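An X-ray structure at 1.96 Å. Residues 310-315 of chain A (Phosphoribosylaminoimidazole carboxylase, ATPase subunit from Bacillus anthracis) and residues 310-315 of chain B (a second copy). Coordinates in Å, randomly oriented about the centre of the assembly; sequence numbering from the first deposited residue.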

ATOM      1  N   THR A 310       6.807  -1.553  13.322  1.00 19.30           N
ATOM      2  CA  THR A 310       7.868  -1.161  12.390  1.00 19.75           C
ATOM      3  C   THR A 310       8.843  -2.290  12.045  1.00 20.24           C
ATOM      4  O   THR A 310       9.927  -2.033  11.496  1.00 20.45           O
ATOM      5  CB  THR A 310       8.697   0.009  12.943  1.00 19.73           C
ATOM      6  OG1 THR A 310       9.268  -0.373  14.200  1.00 20.33           O
ATOM      7  CG2 THR A 310       7.839   1.256  13.116  1.00 20.66           C
ATOM      8  N   ASN A 311       8.474  -3.528  12.372  1.00 20.32           N
ATOM      9  CA  ASN A 311       9.348  -4.676  12.112  1.00 20.58           C
ATOM     10  C   ASN A 311       9.785  -4.729  10.674  1.00 20.26           C
ATOM     11  O   ASN A 311       8.959  -4.575   9.765  1.00 20.07           O
ATOM     12  CB  ASN A 311       8.631  -5.989  12.444  1.00 21.29           C
ATOM     13  CG  ASN A 311       8.176  -6.047  13.886  1.00 22.44           C
ATOM     14  OD1 ASN A 311       8.983  -5.934  14.802  1.00 26.43           O
ATOM     15  ND2 ASN A 311       6.880  -6.209  14.093  1.00 25.31           N
ATOM     16  N   LEU A 312      11.080  -4.959  10.471  1.00 19.91           N
ATOM     17  CA  LEU A 312      11.602  -5.271   9.154  1.00 20.07           C
ATOM     18  C   LEU A 312      11.229  -6.717   8.824  1.00 20.46           C
ATOM     19  O   LEU A 312      11.692  -7.652   9.489  1.00 20.03           O
ATOM     20  CB  LEU A 312      13.122  -5.084   9.094  1.00 19.88           C
ATOM     21  CG  LEU A 312      13.692  -5.219   7.672  1.00 20.38           C
ATOM     22  CD1 LEU A 312      13.401  -3.973   6.815  1.00 19.38           C
ATOM     23  CD2 LEU A 312      15.163  -5.520   7.698  1.00 20.99           C
ATOM     24  N   LEU A 313      10.403  -6.888   7.792  1.00 20.06           N
ATOM     25  CA  LEU A 313       9.890  -8.204   7.430  1.00 20.38           C
ATOM     26  C   LEU A 313      10.743  -8.900   6.376  1.00 20.54           C
ATOM     27  O   LEU A 313      10.671 -10.122   6.229  1.00 21.18           O
ATOM     28  CB  LEU A 313       8.415  -8.117   6.986  1.00 20.51           C
ATOM     29  CG  LEU A 313       7.383  -7.558   7.971  1.00 21.47           C
ATOM     30  CD1 LEU A 313       5.967  -7.622   7.388  1.00 24.17           C
ATOM     31  CD2 LEU A 313       7.435  -8.269   9.327  1.00 23.85           C
ATOM     32  N   LYS A 314      11.552  -8.125   5.660  1.00 20.08           N
ATOM     33  CA  LYS A 314      12.485  -8.649   4.674  1.00 20.05           C
ATOM     34  C   LYS A 314      13.557  -7.592   4.394  1.00 19.69           C
ATOM     35  O   LYS A 314      13.238  -6.403   4.323  1.00 19.46           O
ATOM     36  CB  LYS A 314      11.755  -9.031   3.373  1.00 20.01           C
ATOM     37  CG  LYS A 314      12.559  -9.975   2.462  1.00 22.52           C
ATOM     38  CD  LYS A 314      11.666 -10.874   1.629  1.00 25.33           C
ATOM     39  CE  LYS A 314      12.478 -11.608   0.568  1.00 27.33           C
ATOM     40  NZ  LYS A 314      11.603 -12.436  -0.305  1.00 28.65           N
ATOM     41  N   PRO A 315      14.827  -8.016   4.218  1.00 19.51           N
ATOM     42  CA  PRO A 315      15.857  -7.036   3.878  1.00 19.33           C
ATOM     43  C   PRO A 315      15.574  -6.387   2.514  1.00 19.03           C
ATOM     44  O   PRO A 315      14.907  -6.988   1.659  1.00 19.33           O
ATOM     45  CB  PRO A 315      17.142  -7.874   3.842  1.00 19.07           C
ATOM     46  CG  PRO A 315      16.864  -9.015   4.778  1.00 20.19           C
ATOM     47  CD  PRO A 315      15.412  -9.344   4.497  1.00 19.74           C
TER
ATOM     48  N   THR B 310       5.056 -13.897  -3.448  1.00 21.46           N
ATOM     49  CA  THR B 310       3.831 -14.120  -2.690  1.00 21.55           C
ATOM     50  C   THR B 310       4.098 -14.677  -1.288  1.00 22.49           C
ATOM     51  O   THR B 310       3.181 -15.181  -0.627  1.00 22.37           O
ATOM     52  CB  THR B 310       2.892 -15.095  -3.438  1.00 21.98           C
ATOM     53  OG1 THR B 310       3.602 -16.308  -3.728  1.00 20.53           O
ATOM     54  CG2 THR B 310       2.386 -14.485  -4.727  1.00 20.88           C
ATOM     55  N   ASN B 311       5.351 -14.591  -0.848  1.00 22.88           N
ATOM     56  CA  ASN B 311       5.770 -15.064   0.473  1.00 23.84           C
ATOM     57  C   ASN B 311       4.923 -14.495   1.592  1.00 23.91           C
ATOM     58  O   ASN B 311       4.646 -13.289   1.615  1.00 23.69           O
ATOM     59  CB  ASN B 311       7.228 -14.655   0.736  1.00 24.24           C
ATOM     60  CG  ASN B 311       8.177 -15.215  -0.286  1.00 26.48           C
ATOM     61  OD1 ASN B 311       8.273 -16.429  -0.444  1.00 31.21           O
ATOM     62  ND2 ASN B 311       8.871 -14.341  -1.003  1.00 28.25           N
ATOM     63  N   LEU B 312       4.535 -15.349   2.531  1.00 23.68           N
ATOM     64  CA  LEU B 312       3.882 -14.877   3.738  1.00 23.88           C
ATOM     65  C   LEU B 312       4.944 -14.292   4.661  1.00 23.98           C
ATOM     66  O   LEU B 312       5.828 -15.017   5.117  1.00 24.85           O
ATOM     67  CB  LEU B 312       3.144 -16.012   4.448  1.00 23.55           C
ATOM     68  CG  LEU B 312       2.202 -15.532   5.560  1.00 23.76           C
ATOM     69  CD1 LEU B 312       1.037 -14.703   4.997  1.00 20.90           C
ATOM     70  CD2 LEU B 312       1.671 -16.719   6.352  1.00 24.25           C
ATOM     71  N   LEU B 313       4.867 -12.992   4.923  1.00 23.51           N
ATOM     72  CA  LEU B 313       5.882 -12.330   5.741  1.00 23.86           C
ATOM     73  C   LEU B 313       5.546 -12.293   7.229  1.00 23.73           C
ATOM     74  O   LEU B 313       6.436 -12.114   8.066  1.00 23.99           O
ATOM     75  CB  LEU B 313       6.199 -10.929   5.198  1.00 24.00           C
ATOM     76  CG  LEU B 313       6.733 -10.802   3.764  1.00 24.15           C
ATOM     77  CD1 LEU B 313       6.943  -9.337   3.425  1.00 25.79           C
ATOM     78  CD2 LEU B 313       8.031 -11.580   3.556  1.00 23.49           C
ATOM     79  N   LYS B 314       4.271 -12.474   7.559  1.00 23.11           N
ATOM     80  CA  LYS B 314       3.832 -12.573   8.950  1.00 23.15           C
ATOM     81  C   LYS B 314       2.449 -13.232   8.957  1.00 22.89           C
ATOM     82  O   LYS B 314       1.649 -12.969   8.055  1.00 22.89           O
ATOM     83  CB  LYS B 314       3.779 -11.174   9.595  1.00 23.17           C
ATOM     84  CG  LYS B 314       3.461 -11.149  11.094  1.00 24.17           C
ATOM     85  CD  LYS B 314       4.213 -10.017  11.776  1.00 26.42           C
ATOM     86  CE  LYS B 314       3.858  -9.921  13.260  1.00 27.75           C
ATOM     87  NZ  LYS B 314       4.579  -8.789  13.920  1.00 27.88           N
ATOM     88  N   PRO B 315       2.171 -14.108   9.952  1.00 22.67           N
ATOM     89  CA  PRO B 315       0.821 -14.683  10.056  1.00 22.27           C
ATOM     90  C   PRO B 315      -0.247 -13.613  10.296  1.00 21.77           C
ATOM     91  O   PRO B 315       0.033 -12.560  10.880  1.00 21.28           O
ATOM     92  CB  PRO B 315       0.928 -15.634  11.256  1.00 22.23           C
ATOM     93  CG  PRO B 315       2.396 -16.023  11.283  1.00 23.18           C
ATOM     94  CD  PRO B 315       3.130 -14.779  10.858  1.00 22.54           C
TER
HETATM   95  O   HOH W   1       9.196 -11.900   7.559  1.00 31.04           O

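Neither stretch forms a regular helix or strand, yet the two run almost antiparallel, their end-to-end directions 166° apart. They come nearest at the same residue in each copy: CA of Leu313(A) lies 6.0 Å from CA of Leu313(B). No direct hydrogen bond joins the stretches. Instead, one water donates to both backbones, 2.7 Å from O of Leu313(A) and 2.8 Å from O of Leu313(B), so two acceptors that could not bond each other are bridged by a molecule with two protons to give.

Where a residue meets its own copy its side chain may pack against itself, and leucine does so here. CD1 of Leu313(A) sits 4.0 Å from CB of Leu313(B), an apolar contact, and both side chains take the same m,t rotamer. The antiparallel course then sets each Lys314 beside the opposing Leu313 and Asn311. The lysine's aliphatic part extends the apolar patch: CD of Lys314(A) is 4.2 Å from CD2 of Leu313(B).

At its tip, NZ of Lys314(A) comes within 3.4 Å of ND2 of Asn311(B), and the reciprocal pair, ND2 of Asn311(A) and NZ of Lys314(B), is 3.5 Å apart. Both pairs are donor against donor, hence proximity without a bond; all four nitrogens are hydrogen-bonded elsewhere in the structure.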